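Side-chain contacts in 6-phosphogluconolactonase (Thermotoga maritima, PDB 1VL1), which hydrolyses 6-phosphogluconolactone to 6-phosphogluconate, the second step of the oxidative stage of the pentose phosphate pathway: residues V17-E22 and V26-E31; S91-I96 and V111-T116; N204-I209 and T226-G231. All coordinates share one frame; numbering follows the deposited sequence.

Contact 1: V17-E22 and V26-E31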
loop_
_atom_site.group_PDB
_atom_site.type_symbol
_atom_site.label_atom_id
_atom_site.label_comp_id
_atom_site.label_asym_id
_atom_site.label_seq_id
_atom_site.Cartn_x
_atom_site.Cartn_y
_atom_site.Cartn_z
ATOM N N VAL A 17 12.041 7.862 9.446
ATOM C CA VAL A 17 12.214 7.197 10.739
ATOM C C VAL A 17 12.193 5.690 10.492
ATOM O O VAL A 17 11.395 5.220 9.702
ATOM C CB VAL A 17 11.152 7.671 11.757
ATOM C CG1 VAL A 17 11.361 7.033 13.079
ATOM C CG2 VAL A 17 11.191 9.195 11.879
ATOM N N ILE A 18 13.154 4.962 11.089
ATOM C CA ILE A 18 13.213 3.510 11.028
ATOM C C ILE A 18 13.141 2.939 12.453
ATOM O O ILE A 18 13.916 3.298 13.302
ATOM C CB ILE A 18 14.549 3.021 10.369
ATOM C CG1 ILE A 18 14.652 3.506 8.925
ATOM C CG2 ILE A 18 14.608 1.527 10.423
ATOM C CD1 ILE A 18 16.012 3.627 8.428
ATOM N N TYR A 19 12.138 2.075 12.675
ATOM C CA TYR A 19 11.974 1.329 13.913
ATOM C C TYR A 19 12.483 -0.066 13.677
ATOM O O TYR A 19 11.981 -0.708 12.756
ATOM C CB TYR A 19 10.498 1.237 14.276
ATOM C CG TYR A 19 9.887 2.552 14.709
ATOM C CD1 TYR A 19 9.911 2.957 16.024
ATOM C CD2 TYR A 19 9.244 3.358 13.801
ATOM C CE1 TYR A 19 9.366 4.146 16.394
ATOM C CE2 TYR A 19 8.703 4.544 14.168
ATOM C CZ TYR A 19 8.733 4.927 15.447
ATOM O OH TYR A 19 8.136 6.116 15.793
ATOM N N LEU A 20 13.408 -0.524 14.508
ATOM C CA LEU A 20 13.960 -1.867 14.456
ATOM C C LEU A 20 13.364 -2.623 15.630
ATOM O O LEU A 20 13.622 -2.280 16.785
ATOM C CB LEU A 20 15.465 -1.888 14.581
ATOM C CG LEU A 20 16.312 -1.118 13.582
ATOM C CD1 LEU A 20 17.747 -1.323 13.916
ATOM C CD2 LEU A 20 16.018 -1.606 12.201
ATOM N N LEU A 21 12.591 -3.656 15.312
ATOM C CA LEU A 21 11.793 -4.405 16.267
ATOM C C LEU A 21 12.257 -5.867 16.322
ATOM O O LEU A 21 12.505 -6.491 15.296
ATOM C CB LEU A 21 10.336 -4.380 15.836
ATOM C CG LEU A 21 9.769 -2.974 15.656
ATOM C CD1 LEU A 21 8.702 -2.865 14.593
ATOM C CD2 LEU A 21 9.271 -2.523 17.015
ATOM N N GLU A 22 12.304 -6.382 17.528
ATOM C CA GLU A 22 12.828 -7.713 17.839
ATOM C C GLU A 22 11.714 -8.673 18.261
ATOM O O GLU A 22 11.906 -9.905 18.266
ATOM C CB GLU A 22 13.770 -7.603 19.023
ATOM C CG GLU A 22 15.075 -6.848 18.792
ATOM C CD GLU A 22 16.113 -7.681 18.055
ATOM O OE1 GLU A 22 15.920 -8.918 17.917
ATOM O OE2 GLU A 22 17.129 -7.097 17.611
ATOM N N VAL A 26 3.799 -7.172 15.010
ATOM C CA VAL A 26 2.484 -6.821 14.556
ATOM C C VAL A 26 1.777 -5.879 15.524
ATOM O O VAL A 26 1.166 -4.903 15.085
ATOM C CB VAL A 26 1.636 -8.078 14.260
ATOM C CG1 VAL A 26 0.203 -7.703 13.987
ATOM C CG2 VAL A 26 2.224 -8.840 13.062
ATOM N N ASP A 27 1.799 -6.199 16.818
ATOM C CA ASP A 27 1.165 -5.340 17.815
ATOM C C ASP A 27 1.716 -3.916 17.799
ATOM O O ASP A 27 0.966 -2.975 17.858
ATOM C CB ASP A 27 1.269 -5.950 19.202
ATOM C CG ASP A 27 0.324 -7.142 19.375
ATOM O OD1 ASP A 27 -0.623 -7.283 18.559
ATOM O OD2 ASP A 27 0.477 -7.999 20.245
ATOM N N PHE A 28 3.025 -3.777 17.651
ATOM C CA PHE A 28 3.635 -2.458 17.639
ATOM C C PHE A 28 3.189 -1.680 16.421
ATOM O O PHE A 28 2.783 -0.511 16.514
ATOM C CB PHE A 28 5.128 -2.602 17.653
ATOM C CG PHE A 28 5.869 -1.301 17.742
ATOM C CD1 PHE A 28 6.150 -0.716 18.962
ATOM C CD2 PHE A 28 6.264 -0.651 16.588
ATOM C CE1 PHE A 28 6.851 0.472 19.029
ATOM C CE2 PHE A 28 6.985 0.568 16.665
ATOM C CZ PHE A 28 7.239 1.118 17.843
ATOM N N VAL A 29 3.263 -2.308 15.256
ATOM C CA VAL A 29 2.817 -1.649 14.044
ATOM C C VAL A 29 1.335 -1.224 14.100
ATOM O O VAL A 29 0.959 -0.115 13.724
ATOM C CB VAL A 29 3.062 -2.540 12.818
ATOM C CG1 VAL A 29 2.467 -1.965 11.530
ATOM C CG2 VAL A 29 4.580 -2.852 12.700
ATOM N N VAL A 30 0.491 -2.119 14.556
ATOM C CA VAL A 30 -0.929 -1.812 14.607
ATOM C C VAL A 30 -1.166 -0.600 15.528
ATOM O O VAL A 30 -1.916 0.284 15.178
ATOM C CB VAL A 30 -1.725 -3.051 15.072
ATOM C CG1 VAL A 30 -3.156 -2.657 15.529
ATOM C CG2 VAL A 30 -1.737 -4.059 13.989
ATOM N N GLU A 31 -0.494 -0.555 16.665
ATOM C CA GLU A 31 -0.615 0.566 17.621
ATOM C C GLU A 31 -0.174 1.900 16.990
ATOM O O GLU A 31 -0.823 2.925 17.164
ATOM C CB GLU A 31 0.198 0.273 18.900
ATOM C CG GLU A 31 0.280 1.450 19.872
ATOM C CD GLU A 31 -1.082 1.941 20.353
ATOM O OE1 GLU A 31 -2.117 1.256 20.146
ATOM O OE2 GLU A 31 -1.105 3.025 20.995
#

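Contact 2: S91-I96 and V111-T116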
loop_
_atom_site.group_PDB
_atom_site.type_symbol
_atom_site.label_atom_id
_atom_site.label_comp_id
_atom_site.label_asym_id
_atom_site.label_seq_id
_atom_site.Cartn_x
_atom_site.Cartn_y
_atom_site.Cartn_z
ATOM N N SER A 91 -4.927 -12.486 -5.864
ATOM C CA SER A 91 -5.510 -11.146 -5.975
ATOM C C SER A 91 -5.253 -10.461 -4.653
ATOM O O SER A 91 -5.540 -11.035 -3.596
ATOM C CB SER A 91 -7.037 -11.244 -6.127
ATOM O OG SER A 91 -7.631 -9.969 -6.152
ATOM N N ASN A 92 -4.754 -9.247 -4.713
ATOM C CA ASN A 92 -4.647 -8.418 -3.539
ATOM C C ASN A 92 -6.020 -8.095 -2.981
ATOM O O ASN A 92 -6.202 -8.081 -1.752
ATOM C CB ASN A 92 -3.899 -7.135 -3.826
ATOM C CG ASN A 92 -2.430 -7.349 -4.018
ATOM O OD1 ASN A 92 -1.870 -8.264 -3.461
ATOM N ND2 ASN A 92 -1.774 -6.397 -4.697
ATOM N N PHE A 93 -6.975 -7.819 -3.850
ATOM C CA PHE A 93 -8.345 -7.573 -3.379
ATOM C C PHE A 93 -8.867 -8.721 -2.511
ATOM O O PHE A 93 -9.409 -8.491 -1.419
ATOM C CB PHE A 93 -9.321 -7.313 -4.524
ATOM C CG PHE A 93 -10.722 -7.223 -4.031
ATOM C CD1 PHE A 93 -11.163 -6.063 -3.377
ATOM C CD2 PHE A 93 -11.547 -8.302 -4.068
ATOM C CE1 PHE A 93 -12.438 -6.014 -2.831
ATOM C CE2 PHE A 93 -12.820 -8.236 -3.515
ATOM C CZ PHE A 93 -13.242 -7.064 -2.909
ATOM N N ARG A 94 -8.758 -9.942 -3.024
ATOM C CA ARG A 94 -9.285 -11.093 -2.292
ATOM C C ARG A 94 -8.648 -11.157 -0.907
ATOM O O ARG A 94 -9.307 -11.381 0.094
ATOM C CB ARG A 94 -9.030 -12.374 -3.039
ATOM C CG ARG A 94 -9.392 -13.567 -2.233
ATOM C CD ARG A 94 -9.613 -14.784 -2.933
ATOM N NE ARG A 94 -9.554 -15.858 -1.924
ATOM C CZ ARG A 94 -9.387 -17.120 -2.192
ATOM N NH1 ARG A 94 -9.268 -17.513 -3.449
ATOM N NH2 ARG A 94 -9.333 -17.999 -1.187
ATOM N N ASN A 95 -7.338 -11.001 -0.886
ATOM C CA ASN A 95 -6.596 -11.193 0.381
ATOM C C ASN A 95 -6.879 -10.103 1.379
ATOM O O ASN A 95 -7.091 -10.398 2.548
ATOM C CB ASN A 95 -5.089 -11.364 0.128
ATOM C CG ASN A 95 -4.747 -12.735 -0.352
ATOM O OD1 ASN A 95 -4.648 -13.645 0.448
ATOM N ND2 ASN A 95 -4.577 -12.917 -1.652
ATOM N N ILE A 96 -6.921 -8.850 0.928
ATOM C CA ILE A 96 -7.288 -7.748 1.820
ATOM C C ILE A 96 -8.786 -7.765 2.172
ATOM O O ILE A 96 -9.161 -7.445 3.304
ATOM C CB ILE A 96 -6.910 -6.385 1.232
ATOM C CG1 ILE A 96 -5.387 -6.358 0.964
ATOM C CG2 ILE A 96 -7.319 -5.298 2.193
ATOM C CD1 ILE A 96 -4.924 -5.220 0.098
ATOM N N VAL A 111 -14.412 1.524 -0.432
ATOM C CA VAL A 111 -13.360 0.603 -0.768
ATOM C C VAL A 111 -13.137 0.689 -2.260
ATOM O O VAL A 111 -14.039 0.434 -3.038
ATOM C CB VAL A 111 -13.685 -0.870 -0.370
ATOM C CG1 VAL A 111 -12.646 -1.832 -0.905
ATOM C CG2 VAL A 111 -13.811 -0.959 1.101
ATOM N N HIS A 112 -11.885 0.915 -2.627
ATOM C CA HIS A 112 -11.535 1.147 -3.998
ATOM C C HIS A 112 -10.452 0.180 -4.443
ATOM O O HIS A 112 -9.407 0.065 -3.807
ATOM C CB HIS A 112 -11.063 2.618 -4.157
ATOM C CG HIS A 112 -12.045 3.644 -3.649
ATOM N ND1 HIS A 112 -13.046 4.180 -4.429
ATOM C CD2 HIS A 112 -12.177 4.215 -2.424
ATOM C CE1 HIS A 112 -13.746 5.036 -3.704
ATOM N NE2 HIS A 112 -13.275 5.034 -2.477
ATOM N N TYR A 113 -10.700 -0.508 -5.555
ATOM C CA TYR A 113 -9.815 -1.532 -6.039
ATOM C C TYR A 113 -9.778 -1.559 -7.559
ATOM O O TYR A 113 -10.524 -0.830 -8.221
ATOM C CB TYR A 113 -10.193 -2.917 -5.440
ATOM C CG TYR A 113 -11.573 -3.420 -5.825
ATOM C CD1 TYR A 113 -11.820 -4.137 -7.015
ATOM C CD2 TYR A 113 -12.641 -3.122 -5.015
ATOM C CE1 TYR A 113 -13.096 -4.543 -7.368
ATOM C CE2 TYR A 113 -13.926 -3.555 -5.335
ATOM C CZ TYR A 113 -14.158 -4.264 -6.528
ATOM O OH TYR A 113 -15.461 -4.680 -6.851
ATOM N N VAL A 114 -8.893 -2.376 -8.092
ATOM C CA VAL A 114 -8.712 -2.474 -9.534
ATOM C C VAL A 114 -9.688 -3.527 -10.094
ATOM O O VAL A 114 -9.717 -4.686 -9.647
ATOM C CB VAL A 114 -7.296 -2.863 -9.884
ATOM C CG1 VAL A 114 -7.194 -3.043 -11.365
ATOM C CG2 VAL A 114 -6.278 -1.828 -9.389
ATOM N N ASP A 115 -10.433 -3.129 -11.108
ATOM C CA ASP A 115 -11.461 -4.000 -11.714
ATOM C C ASP A 115 -10.799 -4.777 -12.813
ATOM O O ASP A 115 -10.794 -4.376 -13.993
ATOM C CB ASP A 115 -12.660 -3.192 -12.252
ATOM C CG ASP A 115 -13.726 -4.055 -12.879
ATOM O OD1 ASP A 115 -13.571 -5.299 -12.875
ATOM O OD2 ASP A 115 -14.764 -3.536 -13.376
ATOM N N THR A 116 -10.199 -5.918 -12.445
ATOM C CA THR A 116 -9.455 -6.751 -13.403
ATOM C C THR A 116 -10.296 -7.519 -14.419
ATOM O O THR A 116 -9.760 -8.216 -15.324
ATOM C CB THR A 116 -8.568 -7.757 -12.657
ATOM O OG1 THR A 116 -9.398 -8.690 -11.938
ATOM C CG2 THR A 116 -7.654 -7.096 -11.650
#

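Contact 3: N204-I209 and T226-G231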
loop_
_atom_site.group_PDB
_atom_site.type_symbol
_atom_site.label_atom_id
_atom_site.label_comp_id
_atom_site.label_asym_id
_atom_site.label_seq_id
_atom_site.Cartn_x
_atom_site.Cartn_y
_atom_site.Cartn_z
ATOM N N ASN A 204 18.695 -6.052 4.123
ATOM C CA ASN A 204 19.802 -5.819 3.202
ATOM C C ASN A 204 19.368 -4.774 2.176
ATOM O O ASN A 204 20.090 -3.798 1.897
ATOM C CB ASN A 204 20.210 -7.112 2.474
ATOM C CG ASN A 204 20.964 -8.058 3.335
ATOM O OD1 ASN A 204 21.656 -7.652 4.252
ATOM N ND2 ASN A 204 20.858 -9.354 3.026
ATOM N N ARG A 205 18.166 -4.945 1.628
ATOM C CA ARG A 205 17.671 -3.973 0.647
ATOM C C ARG A 205 17.525 -2.577 1.269
ATOM O O ARG A 205 17.877 -1.576 0.646
ATOM C CB ARG A 205 16.329 -4.370 0.060
ATOM C CG ARG A 205 16.329 -5.650 -0.733
ATOM C CD ARG A 205 17.131 -5.636 -2.033
ATOM N NE ARG A 205 18.520 -5.937 -1.815
ATOM C CZ ARG A 205 18.996 -7.148 -1.521
ATOM N NH1 ARG A 205 18.189 -8.202 -1.408
ATOM N NH2 ARG A 205 20.292 -7.320 -1.336
ATOM N N LEU A 206 17.002 -2.514 2.502
ATOM C CA LEU A 206 16.935 -1.229 3.188
ATOM C C LEU A 206 18.304 -0.607 3.377
ATOM O O LEU A 206 18.484 0.606 3.191
ATOM C CB LEU A 206 16.194 -1.329 4.511
ATOM C CG LEU A 206 16.184 -0.004 5.309
ATOM C CD1 LEU A 206 15.430 1.082 4.566
ATOM C CD2 LEU A 206 15.500 -0.306 6.612
ATOM N N THR A 207 19.328 -1.402 3.707
ATOM C CA THR A 207 20.674 -0.794 3.810
ATOM C C THR A 207 21.171 -0.214 2.483
ATOM O O THR A 207 21.838 0.784 2.474
ATOM C CB THR A 207 21.714 -1.726 4.379
ATOM O OG1 THR A 207 21.907 -2.867 3.549
ATOM C CG2 THR A 207 21.290 -2.227 5.801
ATOM N N GLU A 208 20.822 -0.877 1.379
ATOM C CA GLU A 208 21.142 -0.362 0.060
ATOM C C GLU A 208 20.432 0.972 -0.198
ATOM O O GLU A 208 21.044 1.912 -0.716
ATOM C CB GLU A 208 20.792 -1.426 -0.996
ATOM C CG GLU A 208 21.641 -2.696 -0.863
ATOM C CD GLU A 208 21.176 -3.876 -1.722
ATOM O OE1 GLU A 208 20.152 -3.792 -2.410
ATOM O OE2 GLU A 208 21.859 -4.914 -1.651
ATOM N N ILE A 209 19.173 1.076 0.215
ATOM C CA ILE A 209 18.386 2.321 0.127
ATOM C C ILE A 209 19.042 3.451 0.939
ATOM O O ILE A 209 19.143 4.595 0.476
ATOM C CB ILE A 209 16.925 2.053 0.555
ATOM C CG1 ILE A 209 16.227 1.321 -0.596
ATOM C CG2 ILE A 209 16.191 3.312 0.823
ATOM C CD1 ILE A 209 14.992 0.575 -0.216
ATOM N N THR A 226 8.333 9.534 6.135
ATOM C CA THR A 226 8.439 8.150 5.733
ATOM C C THR A 226 8.929 7.356 6.940
ATOM O O THR A 226 9.866 7.753 7.629
ATOM C CB THR A 226 9.427 7.992 4.595
ATOM O OG1 THR A 226 9.041 8.849 3.509
ATOM C CG2 THR A 226 9.420 6.648 4.056
ATOM N N VAL A 227 8.234 6.275 7.222
ATOM C CA VAL A 227 8.525 5.430 8.372
ATOM C C VAL A 227 8.675 3.993 7.964
ATOM O O VAL A 227 7.808 3.446 7.280
ATOM C CB VAL A 227 7.369 5.499 9.379
ATOM C CG1 VAL A 227 7.710 4.595 10.580
ATOM C CG2 VAL A 227 7.093 6.966 9.853
ATOM N N TRP A 228 9.756 3.344 8.398
ATOM C CA TRP A 228 9.947 1.922 8.183
ATOM C C TRP A 228 9.741 1.203 9.541
ATOM O O TRP A 228 10.296 1.591 10.554
ATOM C CB TRP A 228 11.354 1.626 7.684
ATOM C CG TRP A 228 11.639 2.197 6.307
ATOM C CD1 TRP A 228 11.851 3.510 6.013
ATOM C CD2 TRP A 228 11.751 1.489 5.081
ATOM N NE1 TRP A 228 12.082 3.670 4.680
ATOM C CE2 TRP A 228 11.981 2.444 4.067
ATOM C CE3 TRP A 228 11.651 0.160 4.724
ATOM C CZ2 TRP A 228 12.182 2.095 2.747
ATOM C CZ3 TRP A 228 11.848 -0.182 3.397
ATOM C CH2 TRP A 228 12.082 0.789 2.428
ATOM N N PHE A 229 8.961 0.123 9.512
ATOM C CA PHE A 229 8.839 -0.759 10.660
ATOM C C PHE A 229 9.530 -2.050 10.238
ATOM O O PHE A 229 9.017 -2.784 9.374
ATOM C CB PHE A 229 7.362 -1.002 10.989
ATOM C CG PHE A 229 6.632 0.206 11.438
ATOM C CD1 PHE A 229 6.773 0.655 12.706
ATOM C CD2 PHE A 229 5.765 0.898 10.576
ATOM C CE1 PHE A 229 6.114 1.804 13.137
ATOM C CE2 PHE A 229 5.088 2.051 11.019
ATOM C CZ PHE A 229 5.238 2.478 12.283
ATOM N N VAL A 230 10.684 -2.315 10.828
ATOM C CA VAL A 230 11.558 -3.398 10.410
ATOM C C VAL A 230 11.645 -4.474 11.476
ATOM O O VAL A 230 12.082 -4.207 12.607
ATOM C CB VAL A 230 12.946 -2.873 10.155
ATOM C CG1 VAL A 230 13.868 -4.005 9.629
ATOM C CG2 VAL A 230 12.872 -1.683 9.195
ATOM N N GLY A 231 11.184 -5.676 11.119
ATOM C CA GLY A 231 11.214 -6.829 12.018
ATOM C C GLY A 231 12.386 -7.756 11.709
ATOM O O GLY A 231 12.834 -7.826 10.580
#

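Contact 1: V17-E22 and V26-E31
Tyr19 and Leu21 of the edge strand 16-21 meet Phe28 of helix 25-43, the first strand and first helix of an alpha/beta fold whose sheet is probably Rossmann-like, consistent with the enzyme's family; a short turn joins them. The two strand residues are two positions apart, and both therefore point toward the helix, where both meet the Phe28 ring, Leu21 over a face and Tyr19 at the edge. Leu21 CD2 lies 3.7 Å from the centroid of the Phe28 ring and 18° off the normal, a CH-pi contact, with Leu21 CD2 closest to Phe28 CD2 at 3.6 Å. A leucine suits this place because one methyl of its fork can cover the ring while the other abuts its rim. Tyr19 CD1 lies 3.7 Å from Phe28 CZ, near the plane of the phenylalanine, while Phe28 CE2 sits over a face of the tyrosine. The two planes make 59°, an oblique aromatic pair with centroids 5.4 Å apart. Phenylalanine provides a flat apolar ring long enough to span from helix to strand, and its CG, anti to the backbone N (chi1 -176°), extends that ring outward toward both partners. An alanine here would take away the ring, and the Leu21 methyls and this side of Tyr19 would probably lose their shared partner on the helix, with a gap between helix and strand. An aromatic residue suits position 19 because its ring meets Phe28 on one side and, on another, Phe229 of the parallel neighbour strand 225-231, almost in parallel; Phe229 also touches Phe28. The next residue, Val29, touches Phe229, Leu196 of strand 192-198 and Val60 of helix 57-64, so helix 25-43 lies across several strands of the sheet.

Contact 2: S91-I96 and V111-T116
Phe93, in the first turn of helix 92-101, and Tyr113, just beyond the short strand 111-112, bring their CA atoms to within 6.8 Å, the nearest backbone approach of the two segments. No hydrogen bond crosses between them; two aromatic rings carry the contact. Phe93 CD1 and CE1 come obliquely over a face of the tyrosine, with Phe93 CD1 3.6 Å from Tyr113 CG and Phe93 CE1 at the same distance from Tyr113 CD2. Phe93 CD1 is displaced toward the rim of the tyrosine. The planes are inclined at 40° and the centroids are 4.4 Å apart, an oblique pair. Tyr113 presents this face because its CG sits between the backbone N and the carbonyl carbon (chi1 63°), the crowded position, which folds the ring back beside its own backbone. Flat, largely apolar rings suit a partly exposed seam, where Leu86 also packs on Tyr113.

Polar groups also gather at the start of the helix. Serine suits the N-cap because its short hydroxyl can accept from a first-turn N-H: Ser91 OG takes a weak bond from Arg94 N at 3.3 Å. Its carbonyl is gripped twice by one residue: Asn95 ND2 lies 2.9 Å from Ser91 O, and Asn95 N reaches that oxygen from the opposite face of the carbonyl plane. Glu81 of strand 74-82 accepts from the backbone N of both Asn92 and Phe93. Strand 74-82, helix 92-101 and strand 111-112 form a beta-alpha-beta unit with parallel strands, and the ring pair joins the beginning of its helix to the residue that follows its second strand.

Contact 3: N204-I209 and T226-G231
The Trp228 indole receives Leu206 on one face: Leu206 CD1 stands 3.6 Å from the centroid of the six-membered ring and only 6° off its normal, a CH-pi contact placed almost squarely over the centre. Ile209 comes obliquely at the outer end of the same indole, its CD1 3.9 Å from Trp228 CH2. The indole is also stacked with the ring of Phe195, from the adjacent strand 192-198. These residues belong to the beta-alpha-beta unit made by strand 192-198, helix 200-210 and strand 225-231, in which the helix packs on the sheet it connects. Segments 204-209 and 226-231 run roughly antiparallel, at 145°, with their axes 11.4 Å apart, and large side chains bridge that distance.

Leu206 and Ile209 are three positions apart, and so emerge on the same side of the helix, both toward the strand. Leucine suits its place because its two methyls serve two partners: CG anti to the backbone N (chi1 176°) carries the fork toward the sheet, where CD1 meets Trp228 and CD2 meets Val230. Trp228 and Val230, two positions apart, likewise point toward the helix. All four are buried, and no hydrogen bond crosses between the segments, the seam being made of apolar contacts. On the other side of the strand, Phe229 packs against helix 25-43, so the strand is covered on both sides.

Polar residues keep to another part of the helix. Arg205 holds Glu208 side-on in a salt bridge, with Arg205 NE 2.8 Å from Glu208 OE1 and Arg205 NH2 2.9 Å from Glu208 OE2. Both oxygens are met from above the carboxylate plane, although they lie near the plane of the guanidinium. Back at the seam, Leu206 CD2 closes against Val230 CG2 at 3.9 Å.

How the contacts relate
From the N terminus, contact 1 closes first, spanning the short turn between strand 16-21 and helix 25-43. Contact 2 follows, closing over the 14 residues that hold the rest of helix 92-101 and the connection to strand 111-112, and contact 3 comes last, spanning 16 residues to the C-terminal strand. The three stand in series; none nests within or crosses another. In space contacts 1 and 3 adjoin, because strands 16-21 and 225-231 are parallel neighbours: Leu21 N lies 2.8 Å from Val230 O, a probable hydrogen bond. Contact 2 lies on the opposite side of the chain's centre, its centre 26 Å from either of theirs. All three reach one sheet, fastening helices to different regions of it.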